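Local coordinates for pesticidal crystal protein Cry2Aa (Bacillus thuringiensis serovar kurstaki, PDB 1I5P) that binds midgut epithelial cells of mosquito and moth larvae and promotes their colloid-osmotic lysis, acting as an insecticidal three-domain delta-endotoxin, at residues Y49-V54 against L94-Q99; E98-Q103 against L242-Y247; L173-A178 against L250-Y255; T44-Y49 against N414-P419; G55-F60 against S75-I80. All blocks are in the same frame, centred on the assembly; numbering follows the deposited sequence.

Interaction 1 of 5, residues Y49-V54 against L94-Q99; sequences YVAPVV and LRETEQ
Tyr49 meets the 94-99 helix at both Glu96 and Gln99, one turn apart. Its positive phi of 74° turns the chain here, and its CA comes within 5.5 Å of the CA of Glu96. The carbonyl lies against the helix: Tyr49 O is 3.0 Å from Glu96 CB, an unusually short approach. It also lies 3.1 Å from Glu96 OE1; two acceptors cannot bond, and the carboxylate instead has Lys42, from helix 31-44, as its salt-bridge partner through OE1. Lys42 also donates to Val50 O, bridging the two, and its charge probably offsets that of the carboxylate beside the Tyr49 carbonyl. Beyond the carbonyl, the phenol ring takes Gln99 over one face. Gln99 CG stands 4.1 Å from the ring centroid, a CH-pi contact, and the extended chain carries the amide along the CE2 side of the ring to the hydroxyl. The amide plane is turned 41° from the ring, and NE2 comes 3.0 Å from Tyr49 OH. Val50 points its side chain away, onto Tyr247 and Asn251 of helix 238-259. At Ala51, CA lies 3.9 Å from Glu96 OE2, while the methyl group also reaches Asp92 and Ile93. The arrangement is that of an irregular linker laid against a neighbouring helix just before helix 53-65 begins, within the helical bundle of the delta-endotoxin N-terminal domain.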
# COMPACT_ATOMS: atom_id res chain seq x y z
N TYR A 49 5.76 14.15 7.84
CA TYR A 49 5.44 14.50 9.22
C TYR A 49 4.85 13.22 9.80
O TYR A 49 4.20 13.22 10.85
CB TYR A 49 4.44 15.66 9.30
CG TYR A 49 5.12 17.01 9.28
CD1 TYR A 49 5.33 17.70 8.08
CD2 TYR A 49 5.64 17.57 10.44
CE1 TYR A 49 6.03 18.90 8.04
CE2 TYR A 49 6.36 18.76 10.42
CZ TYR A 49 6.55 19.42 9.22
OH TYR A 49 7.29 20.59 9.20
N VAL A 50 5.08 12.13 9.09
CA VAL A 50 4.61 10.82 9.51
C VAL A 50 5.52 10.33 10.63
O VAL A 50 6.74 10.39 10.52
CB VAL A 50 4.66 9.78 8.36
CG1 VAL A 50 4.34 8.38 8.89
CG2 VAL A 50 3.68 10.16 7.27
N ALA A 51 4.92 9.87 11.72
CA ALA A 51 5.67 9.36 12.86
C ALA A 51 6.18 7.98 12.47
O ALA A 51 5.38 7.10 12.13
CB ALA A 51 4.77 9.26 14.08
N PRO A 52 7.50 7.77 12.49
CA PRO A 52 8.11 6.49 12.13
C PRO A 52 7.53 5.26 12.83
O PRO A 52 7.54 4.17 12.26
CB PRO A 52 9.58 6.69 12.47
CG PRO A 52 9.54 7.75 13.56
CD PRO A 52 8.54 8.70 12.97
N VAL A 53 7.03 5.42 14.05
CA VAL A 53 6.46 4.29 14.77
C VAL A 53 5.32 3.62 13.99
O VAL A 53 5.10 2.41 14.12
CB VAL A 53 5.92 4.73 16.16
CG1 VAL A 53 4.70 5.63 15.99
CG2 VAL A 53 5.56 3.50 16.98
N VAL A 54 4.61 4.39 13.17
CA VAL A 54 3.50 3.80 12.41
C VAL A 54 4.04 2.73 11.48
O VAL A 54 3.41 1.69 11.27
CB VAL A 54 2.71 4.87 11.59
CG1 VAL A 54 2.25 5.99 12.52
CG2 VAL A 54 3.57 5.42 10.46
N LEU A 94 -0.18 12.64 17.21
CA LEU A 94 -1.22 13.66 17.24
C LEU A 94 -0.66 15.01 16.83
O LEU A 94 -1.25 15.72 16.02
CB LEU A 94 -1.83 13.80 18.63
CG LEU A 94 -2.69 15.06 18.80
CD1 LEU A 94 -3.95 14.97 17.93
CD2 LEU A 94 -3.06 15.23 20.26
N ARG A 95 0.48 15.37 17.40
CA ARG A 95 1.07 16.66 17.08
C ARG A 95 1.59 16.78 15.66
O ARG A 95 1.47 17.85 15.05
CB ARG A 95 2.14 17.00 18.11
CG ARG A 95 1.54 17.11 19.52
CD ARG A 95 0.15 17.75 19.45
NE ARG A 95 -0.43 18.10 20.75
CZ ARG A 95 -0.34 19.31 21.30
NH1 ARG A 95 0.30 20.29 20.67
NH2 ARG A 95 -0.91 19.55 22.47
N GLU A 96 2.15 15.71 15.12
CA GLU A 96 2.63 15.79 13.75
C GLU A 96 1.43 15.77 12.80
O GLU A 96 1.51 16.28 11.69
CB GLU A 96 3.59 14.64 13.43
CG GLU A 96 4.88 14.70 14.24
CD GLU A 96 6.05 14.05 13.53
OE1 GLU A 96 6.47 14.57 12.48
OE2 GLU A 96 6.55 13.01 14.02
N THR A 97 0.33 15.16 13.24
CA THR A 97 -0.87 15.11 12.42
C THR A 97 -1.46 16.52 12.41
O THR A 97 -1.95 16.99 11.38
CB THR A 97 -1.91 14.13 13.01
OG1 THR A 97 -1.35 12.81 13.04
CG2 THR A 97 -3.17 14.12 12.15
N GLU A 98 -1.40 17.20 13.55
CA GLU A 98 -1.90 18.56 13.66
C GLU A 98 -1.11 19.45 12.72
O GLU A 98 -1.67 20.30 12.02
CB GLU A 98 -1.76 19.09 15.09
CG GLU A 98 -2.84 18.61 16.05
CD GLU A 98 -2.77 19.28 17.42
OE1 GLU A 98 -3.78 19.24 18.14
OE2 GLU A 98 -1.71 19.83 17.79
N GLN A 99 0.20 19.26 12.69
CA GLN A 99 1.05 20.06 11.83
C GLN A 99 0.79 19.76 10.36
O GLN A 99 0.74 20.67 9.53
CB GLN A 99 2.52 19.83 12.17
CG GLN A 99 3.49 20.77 11.44
CD GLN A 99 4.84 20.87 12.13
OE1 GLN A 99 5.05 20.27 13.18
NE2 GLN A 99 5.75 21.63 11.54

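Interaction 2 of 5, residues E98-Q103 against L242-Y247; sequences EQFLNQ and LEFRTY
Phe100 and Tyr247 form an offset aromatic stack inside the N-terminal helical bundle, joining the last turn of helix 88-101 to helix 238-259. The ring centroids are 4.2 Å apart and the planes only 10° from parallel. The two side chains slide past each other in opposite directions, which puts Tyr247 CD1 over the centre of the Phe100 ring, whereas Phe100 CD2 sits nearer the rim of the tyrosine. Phe100 CG is anti to the backbone N (chi1 -179°), placing the start of the ring out toward the partner helix; its far end then runs against the 242-247 backbone, with CZ 3.4 Å from Glu243 O and the Phe244 N at the ring edge, in plane. The phenol end of Tyr247 is held by a hydrogen bond to Thr97, back on helix 88-101. Beside the stack, Phe244 packs against Leu171 of helix 170-193 and its ring meets Tyr227 of helix 202-232. Its edge also receives a methyl group, Leu101 CD2 lying 3.7 Å from Phe244 CE1.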
# COMPACT_ATOMS: atom_id res chain seq x y z
N GLU A 98 -1.40 17.20 13.55
CA GLU A 98 -1.90 18.56 13.66
C GLU A 98 -1.11 19.45 12.72
O GLU A 98 -1.67 20.30 12.02
CB GLU A 98 -1.76 19.09 15.09
CG GLU A 98 -2.84 18.61 16.05
CD GLU A 98 -2.77 19.28 17.42
OE1 GLU A 98 -3.78 19.24 18.14
OE2 GLU A 98 -1.71 19.83 17.79
N GLN A 99 0.20 19.26 12.69
CA GLN A 99 1.05 20.06 11.83
C GLN A 99 0.79 19.76 10.36
O GLN A 99 0.74 20.67 9.53
CB GLN A 99 2.52 19.83 12.17
CG GLN A 99 3.49 20.77 11.44
CD GLN A 99 4.84 20.87 12.13
OE1 GLN A 99 5.05 20.27 13.18
NE2 GLN A 99 5.75 21.63 11.54
N PHE A 100 0.61 18.48 10.04
CA PHE A 100 0.36 18.06 8.66
C PHE A 100 -0.96 18.60 8.12
O PHE A 100 -1.01 19.12 7.01
CB PHE A 100 0.35 16.53 8.55
CG PHE A 100 0.13 16.03 7.14
CD1 PHE A 100 1.13 16.14 6.18
CD2 PHE A 100 -1.09 15.48 6.77
CE1 PHE A 100 0.93 15.71 4.88
CE2 PHE A 100 -1.31 15.04 5.46
CZ PHE A 100 -0.30 15.16 4.51
N LEU A 101 -2.03 18.47 8.90
CA LEU A 101 -3.34 18.93 8.46
C LEU A 101 -3.61 20.41 8.71
O LEU A 101 -4.55 20.98 8.17
CB LEU A 101 -4.43 18.10 9.14
CG LEU A 101 -4.41 16.60 8.88
CD1 LEU A 101 -5.49 15.92 9.72
CD2 LEU A 101 -4.62 16.32 7.39
N ASN A 102 -2.76 21.02 9.54
CA ASN A 102 -2.92 22.41 9.93
C ASN A 102 -4.22 22.53 10.70
O ASN A 102 -4.96 23.51 10.56
CB ASN A 102 -2.93 23.34 8.70
CG ASN A 102 -2.87 24.81 9.09
OD1 ASN A 102 -2.41 25.16 10.18
ND2 ASN A 102 -3.32 25.69 8.19
N GLN A 103 -4.51 21.52 11.51
CA GLN A 103 -5.71 21.49 12.35
C GLN A 103 -5.25 21.25 13.78
O GLN A 103 -4.29 20.52 14.02
CB GLN A 103 -6.67 20.37 11.94
CG GLN A 103 -7.19 20.44 10.50
CD GLN A 103 -8.28 19.39 10.22
OE1 GLN A 103 -8.53 19.04 9.07
NE2 GLN A 103 -8.93 18.91 11.28
N LEU A 242 -1.61 13.59 -3.15
CA LEU A 242 -0.94 12.32 -2.93
C LEU A 242 -0.39 12.19 -1.50
O LEU A 242 -0.48 11.11 -0.90
CB LEU A 242 0.19 12.13 -3.95
CG LEU A 242 -0.26 12.12 -5.41
CD1 LEU A 242 0.92 11.77 -6.32
CD2 LEU A 242 -1.39 11.11 -5.58
N GLU A 243 0.18 13.26 -0.97
CA GLU A 243 0.72 13.22 0.39
C GLU A 243 -0.38 13.05 1.42
O GLU A 243 -0.19 12.41 2.45
CB GLU A 243 1.52 14.48 0.70
CG GLU A 243 2.75 14.68 -0.16
CD GLU A 243 3.92 15.24 0.63
OE1 GLU A 243 3.70 16.13 1.48
OE2 GLU A 243 5.06 14.79 0.41
N PHE A 244 -1.53 13.66 1.16
CA PHE A 244 -2.65 13.53 2.08
C PHE A 244 -2.99 12.05 2.17
O PHE A 244 -3.23 11.51 3.25
CB PHE A 244 -3.86 14.31 1.58
CG PHE A 244 -5.08 14.17 2.46
CD1 PHE A 244 -5.17 14.85 3.67
CD2 PHE A 244 -6.13 13.33 2.08
CE1 PHE A 244 -6.29 14.70 4.49
CE2 PHE A 244 -7.25 13.18 2.90
CZ PHE A 244 -7.33 13.87 4.10
N ARG A 245 -3.02 11.39 1.01
CA ARG A 245 -3.35 9.97 0.94
C ARG A 245 -2.27 9.13 1.62
O ARG A 245 -2.56 8.24 2.41
CB ARG A 245 -3.50 9.51 -0.51
CG ARG A 245 -3.67 8.00 -0.67
CD ARG A 245 -3.87 7.61 -2.13
NE ARG A 245 -3.95 6.16 -2.29
CZ ARG A 245 -2.93 5.33 -2.12
NH1 ARG A 245 -1.74 5.78 -1.78
NH2 ARG A 245 -3.11 4.02 -2.28
N THR A 246 -1.01 9.43 1.29
CA THR A 246 0.11 8.71 1.86
C THR A 246 0.09 8.80 3.37
O THR A 246 0.22 7.78 4.06
CB THR A 246 1.44 9.27 1.34
OG1 THR A 246 1.60 8.91 -0.04
CG2 THR A 246 2.61 8.72 2.15
N TYR A 247 -0.08 10.01 3.88
CA TYR A 247 -0.11 10.23 5.32
C TYR A 247 -1.17 9.34 5.98
O TYR A 247 -0.88 8.64 6.95
CB TYR A 247 -0.41 11.70 5.64
CG TYR A 247 -0.15 12.04 7.08
CD1 TYR A 247 1.07 12.61 7.49
CD2 TYR A 247 -1.09 11.73 8.07
CE1 TYR A 247 1.34 12.85 8.84
CE2 TYR A 247 -0.82 11.96 9.41
CZ TYR A 247 0.39 12.52 9.79
OH TYR A 247 0.65 12.71 11.13

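Interaction 3 of 5, residues L173-A178 against L250-Y255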
# COMPACT_ATOMS: atom_id res chain seq x y z
N LEU A 173 -7.88 13.05 14.64
CA LEU A 173 -7.66 12.00 15.61
C LEU A 173 -7.62 10.61 14.98
O LEU A 173 -7.30 9.63 15.66
CB LEU A 173 -8.77 12.03 16.66
CG LEU A 173 -8.85 13.29 17.54
CD1 LEU A 173 -10.16 13.30 18.32
CD2 LEU A 173 -7.66 13.31 18.49
N LEU A 174 -7.92 10.52 13.69
CA LEU A 174 -7.95 9.22 13.02
C LEU A 174 -6.68 8.37 13.23
O LEU A 174 -6.78 7.17 13.50
CB LEU A 174 -8.24 9.40 11.53
CG LEU A 174 -8.79 8.16 10.81
CD1 LEU A 174 -10.06 7.65 11.51
CD2 LEU A 174 -9.09 8.50 9.35
N PRO A 175 -5.48 8.97 13.12
CA PRO A 175 -4.26 8.18 13.33
C PRO A 175 -4.25 7.58 14.73
O PRO A 175 -3.96 6.40 14.90
CB PRO A 175 -3.14 9.21 13.11
CG PRO A 175 -3.74 10.10 12.08
CD PRO A 175 -5.14 10.32 12.63
N LEU A 176 -4.60 8.38 15.72
CA LEU A 176 -4.64 7.89 17.10
C LEU A 176 -5.70 6.80 17.25
O LEU A 176 -5.46 5.77 17.88
CB LEU A 176 -4.94 9.03 18.08
CG LEU A 176 -3.87 10.11 18.30
CD1 LEU A 176 -4.27 10.97 19.50
CD2 LEU A 176 -2.51 9.46 18.57
N PHE A 177 -6.88 7.03 16.68
CA PHE A 177 -7.94 6.04 16.78
C PHE A 177 -7.49 4.72 16.14
O PHE A 177 -7.77 3.65 16.66
CB PHE A 177 -9.22 6.53 16.10
CG PHE A 177 -10.29 5.46 16.02
CD1 PHE A 177 -11.04 5.13 17.14
CD2 PHE A 177 -10.46 4.73 14.85
CE1 PHE A 177 -11.95 4.07 17.10
CE2 PHE A 177 -11.37 3.68 14.79
CZ PHE A 177 -12.11 3.35 15.92
N ALA A 178 -6.79 4.82 15.02
CA ALA A 178 -6.30 3.63 14.33
C ALA A 178 -5.37 2.84 15.25
O ALA A 178 -5.47 1.62 15.34
CB ALA A 178 -5.57 4.01 13.06
N LEU A 250 -0.45 5.43 5.64
CA LEU A 250 0.59 4.95 6.55
C LEU A 250 0.15 4.99 8.01
O LEU A 250 0.51 4.11 8.79
CB LEU A 250 1.86 5.79 6.39
CG LEU A 250 2.71 5.51 5.14
CD1 LEU A 250 3.84 6.51 5.05
CD2 LEU A 250 3.25 4.09 5.21
N ASN A 251 -0.64 6.00 8.35
CA ASN A 251 -1.14 6.19 9.71
C ASN A 251 -2.44 5.47 10.01
O ASN A 251 -2.75 5.20 11.18
CB ASN A 251 -1.38 7.68 9.97
CG ASN A 251 -0.16 8.39 10.48
OD1 ASN A 251 0.16 8.32 11.67
ND2 ASN A 251 0.54 9.08 9.59
N VAL A 252 -3.20 5.15 8.97
CA VAL A 252 -4.49 4.52 9.18
C VAL A 252 -4.85 3.29 8.36
O VAL A 252 -5.19 2.25 8.92
CB VAL A 252 -5.63 5.57 8.97
CG1 VAL A 252 -6.99 4.91 9.17
CG2 VAL A 252 -5.44 6.74 9.93
N PHE A 253 -4.78 3.38 7.04
CA PHE A 253 -5.21 2.25 6.23
C PHE A 253 -4.34 1.01 6.13
O PHE A 253 -4.83 -0.05 5.72
CB PHE A 253 -5.65 2.76 4.87
CG PHE A 253 -6.79 3.73 4.97
CD1 PHE A 253 -6.56 5.10 4.88
CD2 PHE A 253 -8.06 3.28 5.33
CE1 PHE A 253 -7.59 6.01 5.14
CE2 PHE A 253 -9.08 4.17 5.59
CZ PHE A 253 -8.85 5.54 5.50
N GLU A 254 -3.07 1.12 6.50
CA GLU A 254 -2.22 -0.06 6.50
C GLU A 254 -2.82 -0.96 7.57
O GLU A 254 -2.85 -2.18 7.45
CB GLU A 254 -0.79 0.31 6.89
CG GLU A 254 0.12 0.52 5.71
CD GLU A 254 0.30 -0.76 4.90
OE1 GLU A 254 0.17 -0.69 3.66
OE2 GLU A 254 0.57 -1.82 5.50
N TYR A 255 -3.34 -0.32 8.62
CA TYR A 255 -3.96 -1.04 9.73
C TYR A 255 -5.33 -1.58 9.33
O TYR A 255 -5.65 -2.73 9.60
CB TYR A 255 -4.09 -0.13 10.94
CG TYR A 255 -2.76 0.46 11.36
CD1 TYR A 255 -2.56 1.84 11.40
CD2 TYR A 255 -1.70 -0.37 11.70
CE1 TYR A 255 -1.31 2.37 11.76
CE2 TYR A 255 -0.46 0.15 12.07
CZ TYR A 255 -0.27 1.51 12.10
OH TYR A 255 0.96 2.01 12.46
O HOH W 1 -1.31 5.96 13.37
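Asn251 O takes a 2.7 Å hydrogen bond from a water that also reaches Pro175 O at 3.1 Å, although this water has more acceptors around it than protons to give. It sits where two helices of the N-terminal bundle, buried where they meet, are both irregular. Helix 173-178 is kinked at Pro175, and helix 250-255 widens into a pi-type turn at 250-253. Their axes approach to 8.3 Å at a crossing angle of 40°. Ala178 turns its CB toward the partner helix, 3.6 Å from Asn251 O and close to Tyr255 CD1. Next to it, Val252 CG2 enters beside Leu174, 3.7 Å from Leu174 CG, and the two side chains cross at about a right angle. Pro175 CB touches Asn251 OD1 at 3.7 Å, while the amide nitrogen ND2 bonds to Tyr247 O in its own helix. Leu174 and Val252 both continue onto Cys223 of helix 202-232. The direct contact is mostly apolar, with no hydrogen bond between the two segments, and the shared water probably satisfies the two carbonyls only in part.

Interaction 4 of 5, residues T44-Y49 against N414-P419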
# COMPACT_ATOMS: atom_id res chain seq x y z
N THR A 44 16.57 11.48 8.22
CA THR A 44 17.19 11.94 6.98
C THR A 44 16.30 12.07 5.74
O THR A 44 16.67 12.76 4.79
CB THR A 44 18.33 11.00 6.58
OG1 THR A 44 17.76 9.77 6.09
CG2 THR A 44 19.22 10.68 7.78
N ASP A 45 15.16 11.40 5.72
CA ASP A 45 14.33 11.46 4.54
C ASP A 45 13.09 12.31 4.62
O ASP A 45 12.76 12.89 5.66
CB ASP A 45 13.96 10.06 4.09
CG ASP A 45 15.16 9.26 3.62
OD1 ASP A 45 16.06 9.86 2.99
OD2 ASP A 45 15.20 8.04 3.87
N HIS A 46 12.41 12.41 3.48
CA HIS A 46 11.20 13.18 3.40
C HIS A 46 10.07 12.38 4.01
O HIS A 46 9.44 11.56 3.34
CB HIS A 46 10.88 13.51 1.94
CG HIS A 46 9.59 14.24 1.76
ND1 HIS A 46 9.29 15.39 2.45
CD2 HIS A 46 8.52 13.98 0.97
CE1 HIS A 46 8.08 15.81 2.10
NE2 HIS A 46 7.59 14.97 1.20
N SER A 47 9.83 12.60 5.30
CA SER A 47 8.73 11.94 5.97
C SER A 47 7.63 12.94 5.69
O SER A 47 7.91 14.08 5.34
CB SER A 47 8.99 11.84 7.47
OG SER A 47 8.99 13.13 8.08
N LEU A 48 6.37 12.56 5.81
CA LEU A 48 5.33 13.55 5.54
C LEU A 48 4.83 14.00 6.90
O LEU A 48 3.64 14.20 7.07
CB LEU A 48 4.18 12.91 4.76
CG LEU A 48 4.38 12.69 3.27
CD1 LEU A 48 5.58 11.77 3.00
CD2 LEU A 48 3.09 12.12 2.70
N TYR A 49 5.76 14.15 7.84
CA TYR A 49 5.44 14.50 9.22
C TYR A 49 4.85 13.22 9.80
O TYR A 49 4.20 13.22 10.85
CB TYR A 49 4.44 15.66 9.30
CG TYR A 49 5.12 17.01 9.28
CD1 TYR A 49 5.33 17.70 8.08
CD2 TYR A 49 5.64 17.57 10.44
CE1 TYR A 49 6.03 18.90 8.04
CE2 TYR A 49 6.36 18.76 10.42
CZ TYR A 49 6.55 19.42 9.22
OH TYR A 49 7.29 20.59 9.20
N ASN A 414 13.27 17.34 -2.30
CA ASN A 414 12.85 16.15 -1.55
C ASN A 414 12.98 14.89 -2.39
O ASN A 414 12.63 14.88 -3.57
CB ASN A 414 11.38 16.26 -1.12
CG ASN A 414 11.13 17.38 -0.15
OD1 ASN A 414 11.92 17.64 0.75
ND2 ASN A 414 9.99 18.05 -0.31
N SER A 415 13.47 13.82 -1.77
CA SER A 415 13.57 12.55 -2.46
C SER A 415 12.42 11.72 -1.88
O SER A 415 12.06 11.89 -0.71
CB SER A 415 14.91 11.85 -2.20
OG SER A 415 14.90 11.17 -0.96
N ASN A 416 11.85 10.85 -2.70
CA ASN A 416 10.74 10.02 -2.26
C ASN A 416 11.22 8.59 -2.04
O ASN A 416 11.78 7.96 -2.93
CB ASN A 416 9.64 10.08 -3.31
CG ASN A 416 9.31 11.50 -3.70
OD1 ASN A 416 8.75 12.26 -2.91
ND2 ASN A 416 9.68 11.89 -4.93
N TYR A 417 10.99 8.10 -0.83
CA TYR A 417 11.43 6.76 -0.47
C TYR A 417 10.78 6.36 0.85
O TYR A 417 10.54 7.20 1.71
CB TYR A 417 12.95 6.76 -0.30
CG TYR A 417 13.51 5.54 0.40
CD1 TYR A 417 13.70 4.35 -0.28
CD2 TYR A 417 13.80 5.58 1.77
CE1 TYR A 417 14.16 3.21 0.36
CE2 TYR A 417 14.27 4.44 2.43
CZ TYR A 417 14.44 3.26 1.72
OH TYR A 417 14.86 2.13 2.37
N PHE A 418 10.48 5.07 1.00
CA PHE A 418 9.90 4.55 2.24
C PHE A 418 10.54 3.19 2.52
O PHE A 418 10.68 2.38 1.61
CB PHE A 418 8.38 4.39 2.10
CG PHE A 418 7.67 5.63 1.65
CD1 PHE A 418 7.49 5.89 0.29
CD2 PHE A 418 7.20 6.56 2.58
CE1 PHE A 418 6.84 7.05 -0.14
CE2 PHE A 418 6.55 7.72 2.16
CZ PHE A 418 6.37 7.97 0.80
N PRO A 419 10.94 2.93 3.78
CA PRO A 419 11.58 1.66 4.16
C PRO A 419 10.78 0.47 3.68
O PRO A 419 9.55 0.45 3.82
CB PRO A 419 11.63 1.75 5.69
CG PRO A 419 11.83 3.22 5.90
CD PRO A 419 10.80 3.81 4.96
O HOH W 2 9.37 9.80 0.94
O HOH W 3 13.10 10.94 1.34
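His46 lays its imidazole flat against the amide of Asn414, the planes 10° apart. Asn414 CB stands 4.2 Å from the ring centroid in a CH-pi contact, and Asn414 ND2 lies over the same ring, offset toward the rim. At the far side of the imidazole, NE2 hydrogen-bonds Glu243 of helix 238-259. The backbone of His46 is tied across by two waters. One accepts from His46 N and is hydrogen-bonded to Ser415 OG, its distance to Ser415 O being doubtfully short; the other donates to His46 O at 3.0 Å and accepts from Tyr417 N at 2.9 Å. Asp45 brings OD2 to 3.5 Å from Tyr417 CD2, its carboxylate plane 72° from the ring, while OD1 forms a salt bridge with Arg375, which also binds Ser415 OG. Tyr417 in turn packs on Val374 and Arg375. This is a water-bridged interdomain seam, where the linker after helix 31-44 meets the edge strand 415-416 of the four-stranded antiparallel sheet in the middle, beta-prism domain of the toxin.

Interaction 5 of 5, residues G55-F60 against S75-I80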
# COMPACT_ATOMS: atom_id res chain seq x y z
N GLY A 55 5.23 2.97 10.94
CA GLY A 55 5.86 2.02 10.05
C GLY A 55 6.28 0.77 10.80
O GLY A 55 6.12 -0.35 10.30
N THR A 56 6.81 0.96 12.00
CA THR A 56 7.23 -0.17 12.82
C THR A 56 6.03 -1.02 13.21
O THR A 56 6.06 -2.25 13.09
CB THR A 56 7.93 0.30 14.11
OG1 THR A 56 9.04 1.14 13.78
CG2 THR A 56 8.44 -0.90 14.90
N VAL A 57 4.97 -0.38 13.67
CA VAL A 57 3.77 -1.10 14.09
C VAL A 57 3.15 -1.90 12.95
O VAL A 57 2.81 -3.07 13.12
CB VAL A 57 2.70 -0.14 14.66
CG1 VAL A 57 1.43 -0.92 15.00
CG2 VAL A 57 3.23 0.55 15.91
N SER A 58 3.01 -1.28 11.78
CA SER A 58 2.43 -1.98 10.65
C SER A 58 3.31 -3.16 10.27
O SER A 58 2.81 -4.26 10.01
CB SER A 58 2.25 -1.02 9.47
OG SER A 58 3.46 -0.36 9.16
N SER A 59 4.63 -2.95 10.23
CA SER A 59 5.56 -4.02 9.89
C SER A 59 5.40 -5.16 10.91
O SER A 59 5.38 -6.34 10.55
CB SER A 59 6.99 -3.50 9.92
OG SER A 59 7.18 -2.50 8.94
N PHE A 60 5.27 -4.77 12.17
CA PHE A 60 5.08 -5.70 13.27
C PHE A 60 3.81 -6.53 13.09
O PHE A 60 3.83 -7.76 13.22
CB PHE A 60 5.01 -4.91 14.58
CG PHE A 60 4.48 -5.70 15.75
CD1 PHE A 60 5.28 -6.62 16.42
CD2 PHE A 60 3.17 -5.50 16.19
CE1 PHE A 60 4.80 -7.32 17.51
CE2 PHE A 60 2.68 -6.20 17.29
CZ PHE A 60 3.50 -7.12 17.95
N SER A 75 0.92 -7.79 23.99
CA SER A 75 2.06 -7.50 24.85
C SER A 75 3.21 -6.81 24.12
O SER A 75 3.73 -5.80 24.59
CB SER A 75 2.58 -8.77 25.52
OG SER A 75 3.61 -8.44 26.43
N GLU A 76 3.61 -7.35 22.97
CA GLU A 76 4.70 -6.74 22.22
C GLU A 76 4.25 -5.44 21.57
O GLU A 76 5.01 -4.49 21.48
CB GLU A 76 5.24 -7.72 21.18
CG GLU A 76 6.01 -8.88 21.81
CD GLU A 76 6.34 -9.99 20.83
OE1 GLU A 76 6.87 -11.03 21.28
OE2 GLU A 76 6.07 -9.83 19.63
N LEU A 77 2.99 -5.39 21.13
CA LEU A 77 2.48 -4.18 20.51
C LEU A 77 2.60 -3.02 21.49
O LEU A 77 3.08 -1.94 21.13
CB LEU A 77 1.01 -4.35 20.12
CG LEU A 77 0.33 -3.06 19.66
CD1 LEU A 77 1.06 -2.46 18.47
CD2 LEU A 77 -1.12 -3.36 19.32
N TRP A 78 2.17 -3.25 22.72
CA TRP A 78 2.22 -2.25 23.79
C TRP A 78 3.64 -1.73 23.94
O TRP A 78 3.86 -0.53 24.13
CB TRP A 78 1.76 -2.87 25.11
CG TRP A 78 1.77 -1.94 26.28
CD1 TRP A 78 0.75 -1.13 26.71
CD2 TRP A 78 2.86 -1.71 27.19
NE1 TRP A 78 1.13 -0.43 27.82
CE2 TRP A 78 2.42 -0.76 28.14
CE3 TRP A 78 4.16 -2.22 27.30
CZ2 TRP A 78 3.24 -0.31 29.18
CZ3 TRP A 78 4.97 -1.77 28.33
CH2 TRP A 78 4.51 -0.82 29.26
N GLY A 79 4.61 -2.64 23.85
CA GLY A 79 6.01 -2.28 24.00
C GLY A 79 6.56 -1.41 22.88
O GLY A 79 7.60 -0.78 23.03
N ILE A 80 5.87 -1.39 21.74
CA ILE A 80 6.30 -0.60 20.60
C ILE A 80 5.63 0.77 20.58
O ILE A 80 6.30 1.81 20.46
CB ILE A 80 5.96 -1.31 19.27
CG1 ILE A 80 6.78 -2.59 19.14
CG2 ILE A 80 6.21 -0.37 18.09
CD1 ILE A 80 6.37 -3.46 17.96
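Phe60 and Ile80 interlock two nearly antiparallel helices of the N-terminal bundle, 53-65 and 74-81, whose short axes here run at 166° and approach to 10.5 Å. The Phe60 ring is the large bump. A chi1 of 165° swings CG away from its own backbone N, and the ring lodges between Glu76, Leu77 and Ile80. Its far end meets the helix backbone, CZ being 3.7 Å from Leu77 N, and CE2 rests on Leu77 CB. Ile80 CD1 sits over one ring face, offset toward the rim, a CH-pi contact 4.0 Å from the centroid. The other branch of the isoleucine makes the return bump: CG2 fits between Thr56 CG2 and Val57 CG2, touching both methyl groups. Val57 in turn extends its second branch beyond it, CG1 lying 3.8 Å from Leu77 CD1. Leu31 of helix 31-44 packs against both Phe60 and Ile80, while Met183 and Ser186 of helix 170-193 touch Leu77. At the ring edge, in plane, Glu76 OE2, which is salt-bridged to Lys64, lies 3.5 Å from Phe60 CE1.

From the N terminus, the linker at 44-49 opens interaction 4, the widest loop, which closes only at 414-419 in the middle domain and encloses all the others. Tyr49 carries the chain directly into interaction 1, closed at 94-99. Within that span, interaction 5 makes a short loop by pairing helix 53-65 with helix 74-81. Interaction 2 begins on the helix where interaction 1 ends and closes at 242-247; interaction 3 crosses it, starting at 173-178 and ending farther along helix 238-259. That helix is common ground: it serves interactions 2 and 3 and touches segments of 1, 4 and 5, tying the N-terminal bundle to the middle domain.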